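Local coordinates for protein prephenate dehydrogenase (Corynebacterium glutamicum ATCC 13032, PDB 3KTD) that probably oxidises prephenate with NAD(P)+ as cofactor, as a dimeric member of the prephenate/arogenate dehydrogenase family, at residues S198-T201 against H202-E206. Sequence-based numbering, arbitrary orientation.
Sequences SHLT and HILAE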
loop_
_atom_site.group_PDB
_atom_site.type_symbol
_atom_site.label_atom_id
_atom_site.label_comp_id
_atom_site.label_asym_id
_atom_site.label_seq_id
_atom_site.Cartn_x
_atom_site.Cartn_y
_atom_site.Cartn_z
ATOM N N SER A 198 2.739 2.748 -11.188
ATOM C CA SER A 198 1.306 2.465 -11.200
ATOM C C SER A 198 0.957 1.061 -11.693
ATOM O O SER A 198 0.185 0.346 -11.058
ATOM C CB SER A 198 0.593 3.509 -12.057
ATOM O OG SER A 198 -0.753 3.134 -12.280
ATOM N N HIS A 199 1.518 0.671 -12.831
ATOM C CA HIS A 199 1.206 -0.623 -13.419
ATOM C C HIS A 199 1.853 -1.765 -12.628
ATOM O O HIS A 199 1.162 -2.696 -12.244
ATOM C CB HIS A 199 1.553 -0.655 -14.918
ATOM C CG HIS A 199 0.905 0.451 -15.706
ATOM N ND1 HIS A 199 1.434 0.951 -16.877
ATOM C CD2 HIS A 199 -0.205 1.187 -15.456
ATOM C CE1 HIS A 199 0.659 1.918 -17.331
ATOM N NE2 HIS A 199 -0.342 2.081 -16.485
ATOM N N LEU A 200 3.152 -1.679 -12.348
ATOM C CA LEU A 200 3.814 -2.676 -11.500
ATOM C C LEU A 200 3.160 -2.671 -10.127
ATOM O O LEU A 200 3.005 -3.730 -9.509
ATOM C CB LEU A 200 5.312 -2.385 -11.360
ATOM C CG LEU A 200 6.145 -3.318 -10.462
ATOM C CD1 LEU A 200 6.231 -4.733 -11.038
ATOM C CD2 LEU A 200 7.544 -2.741 -10.256
ATOM N N THR A 201 2.766 -1.480 -9.656
ATOM C CA THR A 201 2.089 -1.358 -8.361
ATOM C C THR A 201 0.882 -2.280 -8.369
ATOM O O THR A 201 0.681 -3.078 -7.444
ATOM C CB THR A 201 1.654 0.087 -8.061
ATOM O OG1 THR A 201 2.801 0.941 -8.070
ATOM C CG2 THR A 201 0.952 0.196 -6.697
ATOM N N HIS A 202 0.100 -2.193 -9.441
ATOM C CA HIS A 202 -1.077 -3.059 -9.599
ATOM C C HIS A 202 -0.737 -4.551 -9.736
ATOM O O HIS A 202 -1.425 -5.374 -9.158
ATOM C CB HIS A 202 -1.948 -2.586 -10.762
ATOM C CG HIS A 202 -2.735 -1.351 -10.450
ATOM N ND1 HIS A 202 -2.397 -0.107 -10.936
ATOM C CD2 HIS A 202 -3.824 -1.166 -9.668
ATOM C CE1 HIS A 202 -3.258 0.786 -10.484
ATOM N NE2 HIS A 202 -4.131 0.170 -9.708
ATOM N N ILE A 203 0.320 -4.888 -10.473
ATOM C CA ILE A 203 0.715 -6.282 -10.644
ATOM C C ILE A 203 1.116 -6.901 -9.298
ATOM O O ILE A 203 0.688 -8.000 -8.970
ATOM C CB ILE A 203 1.895 -6.437 -11.604
ATOM C CG1 ILE A 203 1.508 -6.052 -13.031
ATOM C CG2 ILE A 203 2.375 -7.874 -11.611
ATOM C CD1 ILE A 203 0.620 -7.058 -13.720
ATOM N N LEU A 204 1.931 -6.183 -8.528
ATOM C CA LEU A 204 2.385 -6.651 -7.225
ATOM C C LEU A 204 1.216 -6.788 -6.251
ATOM O O LEU A 204 1.186 -7.718 -5.442
ATOM C CB LEU A 204 3.444 -5.716 -6.646
ATOM C CG LEU A 204 4.750 -5.567 -7.435
ATOM C CD1 LEU A 204 5.656 -4.550 -6.789
ATOM C CD2 LEU A 204 5.475 -6.891 -7.573
ATOM N N ALA A 205 0.255 -5.869 -6.341
ATOM C CA ALA A 205 -0.948 -5.915 -5.509
ATOM C C ALA A 205 -1.776 -7.191 -5.751
ATOM O O ALA A 205 -2.247 -7.831 -4.800
ATOM C CB ALA A 205 -1.783 -4.694 -5.752
ATOM N N GLU A 206 -1.949 -7.565 -7.017
ATOM C CA GLU A 206 -2.677 -8.796 -7.341
ATOM C C GLU A 206 -1.913 -10.002 -6.764
ATOM O O GLU A 206 -2.497 -10.878 -6.117
ATOM C CB GLU A 206 -2.828 -9.000 -8.860
ATOM C CG GLU A 206 -3.432 -7.838 -9.696
ATOM C CD GLU A 206 -4.911 -7.554 -9.449
ATOM O OE1 GLU A 206 -5.476 -7.971 -8.410
ATOM O OE2 GLU A 206 -5.505 -6.874 -10.311
#
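H202 reaches back one turn to S198 and meets its carbonyl oxygen with its backbone N-H and, weakly, with its ring, a local i to i+4 contact within the long helix 187-214 of the predicted dimerization domain. It illustrates how a side chain can supplement the regular helical bonding. The backbone N of H202 donates to S198 O at 3.0 Å. H202 ND1 adds a weak bond to the same S198 O, bent to 128° at the hydrogen. The imidazole can turn back because CG stands beside its own backbone N (chi1 -75°). S198 OG lies in the plane of the ring at its edge, 3.9 Å from H202 CE1, and M244 and V233 pack against the H202 side chain.

On another side of the helix the contact is apolar. L200 and L204, also four residues apart, cross obliquely, with L200 CG 3.9 Å from L204 CD1 and L200 CD1 near L204 CG. The L200 side chain also meets L252, L256 and A259 of helix 249-270, and V211 of the second subunit, so this surface joins intrachain packing to the dimer interface.

The carbonyl of T201 accepts the N-H of A205. Its side chain packs against S230 of the second subunit, while OG1 makes a weak hydrogen bond to V197 O. The backbones of the two leucines, L200 and L204, are joined by a bond from L204 N to L200 O, 2.9 Å long, with an angle of 174° at the hydrogen.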